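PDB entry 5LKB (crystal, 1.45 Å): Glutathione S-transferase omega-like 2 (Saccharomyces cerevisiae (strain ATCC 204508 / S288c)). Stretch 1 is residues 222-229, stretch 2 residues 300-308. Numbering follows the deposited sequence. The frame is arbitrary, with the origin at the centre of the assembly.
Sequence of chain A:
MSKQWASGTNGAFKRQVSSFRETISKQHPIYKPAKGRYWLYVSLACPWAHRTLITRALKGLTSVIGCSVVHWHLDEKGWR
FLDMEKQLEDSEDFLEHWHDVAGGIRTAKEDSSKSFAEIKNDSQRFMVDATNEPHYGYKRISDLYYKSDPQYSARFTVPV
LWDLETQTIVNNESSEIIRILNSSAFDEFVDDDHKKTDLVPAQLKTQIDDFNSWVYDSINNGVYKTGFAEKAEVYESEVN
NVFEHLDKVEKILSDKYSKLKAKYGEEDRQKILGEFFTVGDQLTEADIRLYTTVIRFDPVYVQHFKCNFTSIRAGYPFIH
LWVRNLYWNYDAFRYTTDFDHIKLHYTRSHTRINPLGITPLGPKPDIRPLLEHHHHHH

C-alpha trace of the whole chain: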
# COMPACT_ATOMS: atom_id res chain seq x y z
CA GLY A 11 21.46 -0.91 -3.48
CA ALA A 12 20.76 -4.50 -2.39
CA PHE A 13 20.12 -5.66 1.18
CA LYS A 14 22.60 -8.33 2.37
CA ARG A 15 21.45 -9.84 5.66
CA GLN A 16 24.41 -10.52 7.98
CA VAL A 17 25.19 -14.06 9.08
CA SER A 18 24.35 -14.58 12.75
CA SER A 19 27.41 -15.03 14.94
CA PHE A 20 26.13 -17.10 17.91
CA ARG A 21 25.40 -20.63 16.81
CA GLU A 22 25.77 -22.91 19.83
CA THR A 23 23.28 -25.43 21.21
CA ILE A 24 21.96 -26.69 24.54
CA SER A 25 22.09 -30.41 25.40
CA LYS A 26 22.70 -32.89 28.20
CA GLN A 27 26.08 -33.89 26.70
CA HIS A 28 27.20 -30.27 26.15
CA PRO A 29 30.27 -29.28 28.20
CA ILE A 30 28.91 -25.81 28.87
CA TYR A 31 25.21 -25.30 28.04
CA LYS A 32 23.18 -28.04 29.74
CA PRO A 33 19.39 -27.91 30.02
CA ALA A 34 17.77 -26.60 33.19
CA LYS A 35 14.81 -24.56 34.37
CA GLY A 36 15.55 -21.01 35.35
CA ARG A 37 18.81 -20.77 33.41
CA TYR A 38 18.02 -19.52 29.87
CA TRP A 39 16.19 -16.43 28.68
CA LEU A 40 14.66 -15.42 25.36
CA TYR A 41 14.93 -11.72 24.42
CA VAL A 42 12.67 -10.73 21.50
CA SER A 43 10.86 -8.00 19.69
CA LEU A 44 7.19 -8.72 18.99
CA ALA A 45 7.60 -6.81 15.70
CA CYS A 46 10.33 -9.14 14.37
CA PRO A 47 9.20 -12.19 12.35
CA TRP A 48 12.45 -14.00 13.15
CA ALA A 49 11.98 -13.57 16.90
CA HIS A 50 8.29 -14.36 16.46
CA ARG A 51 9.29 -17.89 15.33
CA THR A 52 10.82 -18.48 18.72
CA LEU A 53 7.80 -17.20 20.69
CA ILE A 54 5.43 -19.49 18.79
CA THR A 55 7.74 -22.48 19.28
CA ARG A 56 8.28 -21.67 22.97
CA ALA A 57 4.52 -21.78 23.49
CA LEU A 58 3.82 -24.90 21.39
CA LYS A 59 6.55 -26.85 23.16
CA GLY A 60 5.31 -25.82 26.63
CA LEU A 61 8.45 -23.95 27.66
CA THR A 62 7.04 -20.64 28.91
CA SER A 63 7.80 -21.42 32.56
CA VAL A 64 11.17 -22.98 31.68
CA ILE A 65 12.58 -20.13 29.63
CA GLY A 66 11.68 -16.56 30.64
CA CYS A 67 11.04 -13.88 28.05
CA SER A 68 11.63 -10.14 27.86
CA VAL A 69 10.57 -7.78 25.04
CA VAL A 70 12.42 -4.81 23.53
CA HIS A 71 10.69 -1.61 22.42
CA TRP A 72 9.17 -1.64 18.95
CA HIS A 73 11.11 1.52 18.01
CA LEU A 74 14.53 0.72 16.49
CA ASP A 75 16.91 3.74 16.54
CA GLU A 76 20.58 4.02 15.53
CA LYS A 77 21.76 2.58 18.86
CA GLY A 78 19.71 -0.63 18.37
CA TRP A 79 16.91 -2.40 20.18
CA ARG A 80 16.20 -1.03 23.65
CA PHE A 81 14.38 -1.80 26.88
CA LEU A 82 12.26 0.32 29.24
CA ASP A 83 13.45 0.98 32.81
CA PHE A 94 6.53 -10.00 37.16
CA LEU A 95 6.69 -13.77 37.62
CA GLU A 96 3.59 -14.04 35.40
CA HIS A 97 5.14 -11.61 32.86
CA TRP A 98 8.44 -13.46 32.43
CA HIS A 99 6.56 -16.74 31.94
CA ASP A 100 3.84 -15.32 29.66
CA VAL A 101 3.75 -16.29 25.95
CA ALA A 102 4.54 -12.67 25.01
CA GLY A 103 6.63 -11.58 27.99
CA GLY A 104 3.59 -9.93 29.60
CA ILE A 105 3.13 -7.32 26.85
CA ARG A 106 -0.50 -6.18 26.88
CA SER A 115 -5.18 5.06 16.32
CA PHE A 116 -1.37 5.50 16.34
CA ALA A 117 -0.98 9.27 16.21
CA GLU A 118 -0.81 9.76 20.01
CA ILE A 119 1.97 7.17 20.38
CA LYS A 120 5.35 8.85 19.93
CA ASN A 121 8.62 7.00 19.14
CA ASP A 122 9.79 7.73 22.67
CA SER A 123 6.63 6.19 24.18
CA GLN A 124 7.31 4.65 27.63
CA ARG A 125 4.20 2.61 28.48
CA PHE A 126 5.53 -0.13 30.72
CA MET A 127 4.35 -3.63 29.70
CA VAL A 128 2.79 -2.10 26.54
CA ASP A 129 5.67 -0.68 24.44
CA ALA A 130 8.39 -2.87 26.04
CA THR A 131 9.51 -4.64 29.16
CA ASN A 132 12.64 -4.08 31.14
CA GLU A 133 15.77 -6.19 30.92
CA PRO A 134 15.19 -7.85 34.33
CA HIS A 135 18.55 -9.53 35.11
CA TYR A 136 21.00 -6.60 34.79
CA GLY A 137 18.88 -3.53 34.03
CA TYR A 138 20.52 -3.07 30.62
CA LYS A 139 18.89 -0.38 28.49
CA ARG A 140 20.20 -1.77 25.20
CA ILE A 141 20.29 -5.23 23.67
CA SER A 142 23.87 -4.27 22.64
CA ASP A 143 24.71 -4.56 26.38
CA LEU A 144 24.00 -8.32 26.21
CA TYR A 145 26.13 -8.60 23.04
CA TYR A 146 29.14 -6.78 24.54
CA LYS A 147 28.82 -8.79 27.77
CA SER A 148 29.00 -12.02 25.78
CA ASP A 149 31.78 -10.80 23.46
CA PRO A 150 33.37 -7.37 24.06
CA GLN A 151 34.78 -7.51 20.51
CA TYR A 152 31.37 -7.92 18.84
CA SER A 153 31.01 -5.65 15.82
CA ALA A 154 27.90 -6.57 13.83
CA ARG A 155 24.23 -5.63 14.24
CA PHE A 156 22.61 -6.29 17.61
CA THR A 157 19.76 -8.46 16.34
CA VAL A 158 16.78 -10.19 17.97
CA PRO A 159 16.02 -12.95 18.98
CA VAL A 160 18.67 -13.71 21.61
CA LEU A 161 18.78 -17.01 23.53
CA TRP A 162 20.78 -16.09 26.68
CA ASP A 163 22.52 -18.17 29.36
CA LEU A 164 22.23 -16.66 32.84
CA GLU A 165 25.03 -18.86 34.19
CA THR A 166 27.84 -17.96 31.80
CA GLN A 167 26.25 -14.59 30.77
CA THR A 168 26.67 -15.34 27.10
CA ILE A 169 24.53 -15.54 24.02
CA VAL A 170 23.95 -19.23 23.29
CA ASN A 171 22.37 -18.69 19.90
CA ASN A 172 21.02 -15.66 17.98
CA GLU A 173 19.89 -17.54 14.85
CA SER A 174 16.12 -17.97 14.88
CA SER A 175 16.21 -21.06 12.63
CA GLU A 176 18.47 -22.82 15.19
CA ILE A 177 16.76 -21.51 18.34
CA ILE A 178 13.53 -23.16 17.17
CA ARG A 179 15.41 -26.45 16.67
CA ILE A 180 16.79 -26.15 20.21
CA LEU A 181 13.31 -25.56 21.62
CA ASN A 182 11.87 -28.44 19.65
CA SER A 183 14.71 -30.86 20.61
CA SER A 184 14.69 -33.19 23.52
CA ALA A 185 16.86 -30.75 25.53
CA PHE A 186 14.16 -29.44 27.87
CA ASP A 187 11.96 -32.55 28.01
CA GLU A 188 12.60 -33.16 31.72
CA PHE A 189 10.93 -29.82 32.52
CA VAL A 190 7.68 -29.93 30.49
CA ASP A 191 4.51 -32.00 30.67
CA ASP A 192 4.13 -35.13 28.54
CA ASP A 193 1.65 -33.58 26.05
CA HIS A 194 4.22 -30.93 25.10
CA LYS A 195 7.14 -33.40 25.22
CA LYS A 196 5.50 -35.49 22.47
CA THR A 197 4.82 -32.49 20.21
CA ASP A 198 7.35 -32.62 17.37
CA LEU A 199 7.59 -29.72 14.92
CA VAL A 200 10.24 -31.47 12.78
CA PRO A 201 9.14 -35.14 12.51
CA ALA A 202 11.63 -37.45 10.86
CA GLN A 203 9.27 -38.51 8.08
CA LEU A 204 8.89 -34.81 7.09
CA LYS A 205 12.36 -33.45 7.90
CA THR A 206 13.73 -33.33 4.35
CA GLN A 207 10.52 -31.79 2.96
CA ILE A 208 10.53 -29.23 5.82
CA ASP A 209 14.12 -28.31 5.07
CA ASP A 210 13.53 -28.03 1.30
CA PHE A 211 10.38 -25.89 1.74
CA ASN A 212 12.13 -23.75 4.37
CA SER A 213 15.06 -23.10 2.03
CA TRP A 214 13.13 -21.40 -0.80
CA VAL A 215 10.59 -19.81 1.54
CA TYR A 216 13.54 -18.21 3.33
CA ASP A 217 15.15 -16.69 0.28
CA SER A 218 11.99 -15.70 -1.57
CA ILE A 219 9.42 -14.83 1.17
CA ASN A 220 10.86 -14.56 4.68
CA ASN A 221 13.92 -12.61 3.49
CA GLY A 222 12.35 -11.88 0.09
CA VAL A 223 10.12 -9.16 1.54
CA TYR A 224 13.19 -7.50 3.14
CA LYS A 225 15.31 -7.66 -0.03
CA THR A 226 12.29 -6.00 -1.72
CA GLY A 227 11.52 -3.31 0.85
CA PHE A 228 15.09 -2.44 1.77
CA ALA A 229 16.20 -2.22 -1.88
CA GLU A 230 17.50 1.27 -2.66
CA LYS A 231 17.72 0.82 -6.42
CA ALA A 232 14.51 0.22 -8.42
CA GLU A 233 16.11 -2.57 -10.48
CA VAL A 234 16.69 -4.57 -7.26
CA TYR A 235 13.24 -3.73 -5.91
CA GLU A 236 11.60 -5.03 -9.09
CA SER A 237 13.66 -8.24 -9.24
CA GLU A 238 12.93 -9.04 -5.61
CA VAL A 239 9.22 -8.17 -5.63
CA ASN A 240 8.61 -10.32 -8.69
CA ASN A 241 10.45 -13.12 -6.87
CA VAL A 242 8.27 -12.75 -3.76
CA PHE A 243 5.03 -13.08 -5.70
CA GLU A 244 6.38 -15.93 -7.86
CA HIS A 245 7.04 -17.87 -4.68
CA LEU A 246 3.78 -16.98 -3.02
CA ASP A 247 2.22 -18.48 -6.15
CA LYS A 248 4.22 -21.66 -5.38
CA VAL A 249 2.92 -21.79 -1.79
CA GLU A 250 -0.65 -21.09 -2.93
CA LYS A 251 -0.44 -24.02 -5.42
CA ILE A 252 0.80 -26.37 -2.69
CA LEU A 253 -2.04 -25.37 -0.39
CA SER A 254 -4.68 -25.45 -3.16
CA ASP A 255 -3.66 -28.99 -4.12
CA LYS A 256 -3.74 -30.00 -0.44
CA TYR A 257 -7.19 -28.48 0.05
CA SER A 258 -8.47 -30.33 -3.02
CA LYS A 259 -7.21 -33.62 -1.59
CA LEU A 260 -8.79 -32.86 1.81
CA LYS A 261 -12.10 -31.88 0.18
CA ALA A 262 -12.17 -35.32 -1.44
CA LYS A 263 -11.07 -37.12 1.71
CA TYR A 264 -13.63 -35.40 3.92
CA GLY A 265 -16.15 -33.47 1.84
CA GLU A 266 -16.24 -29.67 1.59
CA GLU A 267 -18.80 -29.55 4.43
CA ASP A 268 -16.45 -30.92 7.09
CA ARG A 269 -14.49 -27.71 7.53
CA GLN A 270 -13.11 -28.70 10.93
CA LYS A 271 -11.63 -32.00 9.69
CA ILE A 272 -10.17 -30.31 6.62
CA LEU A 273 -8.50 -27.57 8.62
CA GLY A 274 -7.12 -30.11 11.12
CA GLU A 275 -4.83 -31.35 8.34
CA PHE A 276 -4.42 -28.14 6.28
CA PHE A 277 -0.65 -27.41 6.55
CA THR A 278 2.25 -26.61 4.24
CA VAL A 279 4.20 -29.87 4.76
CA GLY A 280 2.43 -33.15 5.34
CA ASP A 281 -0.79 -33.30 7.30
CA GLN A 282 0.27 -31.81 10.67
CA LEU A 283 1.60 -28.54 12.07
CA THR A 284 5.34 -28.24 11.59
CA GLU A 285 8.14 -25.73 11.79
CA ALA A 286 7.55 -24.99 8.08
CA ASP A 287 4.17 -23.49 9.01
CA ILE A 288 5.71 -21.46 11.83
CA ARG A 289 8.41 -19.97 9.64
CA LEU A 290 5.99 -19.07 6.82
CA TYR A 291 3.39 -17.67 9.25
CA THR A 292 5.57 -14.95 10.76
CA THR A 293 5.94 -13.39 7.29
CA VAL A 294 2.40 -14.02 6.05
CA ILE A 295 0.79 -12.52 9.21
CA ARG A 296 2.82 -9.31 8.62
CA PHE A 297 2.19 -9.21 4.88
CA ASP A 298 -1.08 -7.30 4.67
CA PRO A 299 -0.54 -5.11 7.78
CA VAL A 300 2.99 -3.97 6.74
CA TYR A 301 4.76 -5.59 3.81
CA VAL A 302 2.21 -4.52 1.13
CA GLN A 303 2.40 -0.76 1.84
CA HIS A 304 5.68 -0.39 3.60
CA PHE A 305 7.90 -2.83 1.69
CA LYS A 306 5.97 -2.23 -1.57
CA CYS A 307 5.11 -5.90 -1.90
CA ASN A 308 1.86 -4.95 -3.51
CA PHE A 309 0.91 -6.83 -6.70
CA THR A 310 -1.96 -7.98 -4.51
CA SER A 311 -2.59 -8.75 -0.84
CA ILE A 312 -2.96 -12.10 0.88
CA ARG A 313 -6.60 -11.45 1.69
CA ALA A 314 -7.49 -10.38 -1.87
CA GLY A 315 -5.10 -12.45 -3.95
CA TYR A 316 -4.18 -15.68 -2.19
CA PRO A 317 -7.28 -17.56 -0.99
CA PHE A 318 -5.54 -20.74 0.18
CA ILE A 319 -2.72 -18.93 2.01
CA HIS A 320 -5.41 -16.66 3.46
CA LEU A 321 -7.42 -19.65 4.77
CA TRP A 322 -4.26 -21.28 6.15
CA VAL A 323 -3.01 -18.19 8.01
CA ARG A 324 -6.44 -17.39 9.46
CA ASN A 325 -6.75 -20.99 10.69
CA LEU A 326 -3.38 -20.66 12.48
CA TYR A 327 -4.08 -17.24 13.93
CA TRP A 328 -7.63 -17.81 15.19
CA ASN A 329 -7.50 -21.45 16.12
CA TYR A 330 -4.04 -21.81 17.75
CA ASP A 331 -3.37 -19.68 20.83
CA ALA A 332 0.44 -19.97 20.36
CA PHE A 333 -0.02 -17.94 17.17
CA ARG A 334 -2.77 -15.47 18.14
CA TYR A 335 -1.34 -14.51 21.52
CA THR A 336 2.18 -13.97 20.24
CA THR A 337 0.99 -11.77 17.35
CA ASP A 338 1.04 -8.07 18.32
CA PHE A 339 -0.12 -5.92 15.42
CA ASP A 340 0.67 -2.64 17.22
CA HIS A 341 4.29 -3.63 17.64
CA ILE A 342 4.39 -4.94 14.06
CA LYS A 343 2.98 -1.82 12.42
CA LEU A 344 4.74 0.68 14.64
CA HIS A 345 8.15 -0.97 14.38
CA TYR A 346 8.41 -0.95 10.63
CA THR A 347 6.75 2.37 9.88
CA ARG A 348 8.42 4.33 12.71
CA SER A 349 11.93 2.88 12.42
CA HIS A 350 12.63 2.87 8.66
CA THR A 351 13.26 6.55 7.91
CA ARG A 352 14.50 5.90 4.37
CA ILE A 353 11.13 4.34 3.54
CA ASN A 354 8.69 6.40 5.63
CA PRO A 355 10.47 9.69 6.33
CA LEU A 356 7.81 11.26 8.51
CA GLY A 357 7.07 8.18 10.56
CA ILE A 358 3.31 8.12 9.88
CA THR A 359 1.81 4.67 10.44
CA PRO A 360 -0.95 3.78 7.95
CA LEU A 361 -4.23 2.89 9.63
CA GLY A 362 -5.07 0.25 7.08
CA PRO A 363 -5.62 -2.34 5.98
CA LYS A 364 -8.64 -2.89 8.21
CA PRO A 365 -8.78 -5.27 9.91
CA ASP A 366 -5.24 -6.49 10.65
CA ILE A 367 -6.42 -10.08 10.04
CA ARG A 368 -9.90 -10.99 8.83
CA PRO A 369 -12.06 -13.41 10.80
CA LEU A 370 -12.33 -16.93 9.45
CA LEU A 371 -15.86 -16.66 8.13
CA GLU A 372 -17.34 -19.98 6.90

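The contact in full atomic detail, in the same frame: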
# COMPACT_ATOMS: atom_id res chain seq x y z
N GLY A 222 12.71 -12.52 1.35
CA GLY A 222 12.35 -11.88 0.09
C GLY A 222 11.66 -10.54 0.30
O GLY A 222 11.96 -9.58 -0.40
N VAL A 223 10.78 -10.46 1.30
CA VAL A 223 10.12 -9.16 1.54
C VAL A 223 11.10 -8.10 1.97
O VAL A 223 10.94 -6.93 1.63
CB VAL A 223 8.94 -9.25 2.51
CG1 VAL A 223 7.88 -10.20 1.99
CG2 VAL A 223 9.38 -9.68 3.95
N TYR A 224 12.19 -8.46 2.69
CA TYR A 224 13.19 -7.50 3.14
C TYR A 224 14.12 -7.07 2.01
O TYR A 224 14.43 -5.89 1.88
CB TYR A 224 14.03 -8.11 4.26
CG TYR A 224 13.32 -8.13 5.60
CD1 TYR A 224 13.33 -7.04 6.41
CD2 TYR A 224 12.74 -9.27 6.06
CE1 TYR A 224 12.72 -7.03 7.66
CE2 TYR A 224 12.07 -9.29 7.31
CZ TYR A 224 12.12 -8.17 8.13
OH TYR A 224 11.52 -8.15 9.41
N LYS A 225 14.54 -8.04 1.17
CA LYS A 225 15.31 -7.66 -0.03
C LYS A 225 14.51 -6.72 -0.95
O LYS A 225 15.09 -5.83 -1.59
CB LYS A 225 15.76 -8.93 -0.75
CG LYS A 225 16.78 -9.78 0.05
CD LYS A 225 17.30 -10.97 -0.74
CE LYS A 225 16.24 -11.99 -0.91
NZ LYS A 225 16.75 -13.24 -1.56
N THR A 226 13.17 -6.90 -0.97
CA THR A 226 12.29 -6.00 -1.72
C THR A 226 12.20 -4.64 -1.04
O THR A 226 12.43 -3.62 -1.69
CB THR A 226 10.91 -6.64 -1.86
OG1 THR A 226 10.99 -7.89 -2.52
CG2 THR A 226 9.98 -5.73 -2.62
N GLY A 227 11.83 -4.59 0.24
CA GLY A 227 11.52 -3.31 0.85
C GLY A 227 12.72 -2.48 1.19
O GLY A 227 12.62 -1.25 1.25
N PHE A 228 13.86 -3.13 1.47
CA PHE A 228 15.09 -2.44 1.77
C PHE A 228 15.90 -2.15 0.51
O PHE A 228 16.93 -1.48 0.60
CB PHE A 228 15.94 -3.25 2.74
CG PHE A 228 15.47 -3.30 4.19
CD1 PHE A 228 14.62 -2.36 4.74
CD2 PHE A 228 16.00 -4.31 5.03
CE1 PHE A 228 14.29 -2.39 6.08
CE2 PHE A 228 15.63 -4.36 6.36
CZ PHE A 228 14.80 -3.40 6.88
N ALA A 229 15.49 -2.63 -0.66
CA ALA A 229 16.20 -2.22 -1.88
C ALA A 229 16.21 -0.71 -2.01
O ALA A 229 15.20 -0.02 -1.75
CB ALA A 229 15.63 -2.91 -3.07
N VAL A 300 1.76 -4.73 6.97
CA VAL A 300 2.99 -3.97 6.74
C VAL A 300 3.59 -4.18 5.35
O VAL A 300 3.93 -3.22 4.66
CB VAL A 300 4.05 -4.32 7.82
CG1 VAL A 300 5.42 -3.76 7.38
CG2 VAL A 300 3.58 -3.74 9.14
N TYR A 301 3.86 -5.41 4.94
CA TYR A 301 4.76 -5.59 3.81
C TYR A 301 4.17 -5.01 2.50
O TYR A 301 4.93 -4.53 1.65
CB TYR A 301 5.15 -7.03 3.63
CG TYR A 301 5.93 -7.60 4.81
CD1 TYR A 301 6.83 -6.82 5.56
CD2 TYR A 301 5.77 -8.91 5.16
CE1 TYR A 301 7.57 -7.39 6.62
CE2 TYR A 301 6.50 -9.49 6.18
CZ TYR A 301 7.38 -8.71 6.90
OH TYR A 301 8.12 -9.23 7.95
N VAL A 302 2.86 -5.08 2.32
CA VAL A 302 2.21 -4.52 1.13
C VAL A 302 2.53 -3.01 0.97
O VAL A 302 3.12 -2.60 -0.04
CB VAL A 302 0.71 -4.78 1.15
CG1 VAL A 302 -0.01 -3.99 0.04
CG2 VAL A 302 0.43 -6.24 0.93
N GLN A 303 2.18 -2.20 1.95
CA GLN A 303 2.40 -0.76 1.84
C GLN A 303 3.84 -0.36 2.05
O GLN A 303 4.37 0.50 1.34
CB GLN A 303 1.51 -0.01 2.82
CG GLN A 303 1.44 1.48 2.71
CD GLN A 303 2.63 2.23 3.23
OE1 GLN A 303 3.27 1.83 4.20
NE2 GLN A 303 2.96 3.33 2.57
N HIS A 304 4.45 -0.90 3.08
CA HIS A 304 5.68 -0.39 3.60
C HIS A 304 6.87 -0.94 2.83
O HIS A 304 7.85 -0.19 2.56
CB HIS A 304 5.82 -0.78 5.07
CG HIS A 304 7.06 -0.28 5.73
ND1 HIS A 304 7.26 1.05 6.08
CD2 HIS A 304 8.15 -0.97 6.16
CE1 HIS A 304 8.46 1.14 6.65
NE2 HIS A 304 9.02 -0.06 6.69
N PHE A 305 6.86 -2.22 2.51
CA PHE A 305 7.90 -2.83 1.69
C PHE A 305 7.50 -2.92 0.21
O PHE A 305 8.23 -3.48 -0.61
CB PHE A 305 8.29 -4.23 2.20
CG PHE A 305 9.19 -4.23 3.44
CD1 PHE A 305 9.79 -3.06 3.96
CD2 PHE A 305 9.53 -5.44 4.06
CE1 PHE A 305 10.68 -3.06 5.07
CE2 PHE A 305 10.44 -5.46 5.11
CZ PHE A 305 10.99 -4.26 5.65
N LYS A 306 6.38 -2.32 -0.18
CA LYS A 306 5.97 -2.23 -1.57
C LYS A 306 5.78 -3.58 -2.22
O LYS A 306 5.87 -3.73 -3.45
CB LYS A 306 6.88 -1.29 -2.40
CG LYS A 306 7.13 0.06 -1.77
CD LYS A 306 8.11 0.88 -2.63
CE LYS A 306 8.27 2.29 -2.03
NZ LYS A 306 8.71 2.48 -0.57
N CYS A 307 5.35 -4.57 -1.41
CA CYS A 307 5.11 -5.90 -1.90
C CYS A 307 3.64 -5.99 -2.24
O CYS A 307 2.83 -6.58 -1.54
CB CYS A 307 5.44 -6.87 -0.79
SG CYS A 307 7.26 -7.12 -0.55
N ASN A 308 3.25 -5.37 -3.38
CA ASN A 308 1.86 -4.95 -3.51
C ASN A 308 1.21 -5.31 -4.83
O ASN A 308 0.20 -4.69 -5.18
CB ASN A 308 1.71 -3.46 -3.20
CG ASN A 308 2.20 -2.57 -4.30
OD1 ASN A 308 3.04 -2.96 -5.11
ND2 ASN A 308 1.66 -1.34 -4.33
O HOH W 1 10.02 -0.12 0.70

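No direct hydrogen bond crosses between the two stretches; the contact, 409 Å² of buried surface summed over both sides, rests on apolar and aromatic packing plus one bridging water. Phe305 is its centre, with 114 Å² covered by the opposing stretch, and four residues of stretch 1 approach its ring.

Gly222 makes no contact across the interface, but its carbonyl helps to set the helix that does. Gly222 O accepts from Thr226 N at 3.0 Å, the i to i+4 bond of a helix, and also from Thr226 OG1 at 2.9 Å.

Val223 points its CA-to-CB bond toward stretch 2 and, with chi1 in the m well, uses both methyls. CG2 lies over the face of the Tyr301 ring, 3.7 Å from the ring centroid and 12° off the normal, a CH-pi geometry; the closest approach is Val223 CG2 to Tyr301 CE2, 3.6 Å. A beta-branched side chain suits this place: Val223 CG2 covers the Tyr301 face, while Val223 CG1 touches both Cys307 SG and Tyr301 CD2, each at 4.0 Å. The backbone comes close as well: Val223 O is 3.2 Å from Phe305 CD2, while the same oxygen accepts the helical hydrogen bond from Gly227 N at 2.9 Å.

Tyr224 starts away from stretch 2, yet its long side chain brings the ring back. The edge of Phe305 meets the face of Tyr224 in an offset edge-to-face pair, with centroids 5.2 Å apart and planes at 65°; Tyr224 CD1 and Phe305 CE2 are 3.5 Å apart. Its hydroxyl does not bond to that of Tyr301, because Tyr224 OH and Tyr301 OH are 3.9 Å apart; each is satisfied elsewhere in the structure.

Lys225 points away and takes no part. One residue on, Thr226 faces stretch 2 and divides its side chain by polarity: OG1 is tied back to Gly222 O, whereas CG2 packs across the interface, 3.7 Å from Cys307 SG and 3.5 Å from Phe305 O. The small Cys307 side chain thus fits beside methyls from both Val223 and Thr226.

Gly227 marks the closest backbone approach, its CA 3.7 Å from Phe305 CA. Gly227 CA also lies 3.6 Å from Phe305 CD1, and an ideally placed CB on Gly227 would sit just 2.1 Å from that same CD1, a clash; the absence of a side chain lets the chains come this near. Water 1 bridges them here, donating to Gly227 O and to His304 O, each 2.9 Å from the water O, and accepting from Lys306 NZ at 3.2 Å.

Phe228 sets off sideways, but the end of its side chain reaches Phe305, with Phe228 CE1 and Phe305 CE1 3.8 Å apart. Again the edge of Phe305 addresses a ring face, with centroids 5.2 Å apart and planes at 66°. Phe305 therefore presents its edge to two aromatic faces, a role suited to a flat, wholly apolar ring. Ala229 is beyond reach of stretch 2.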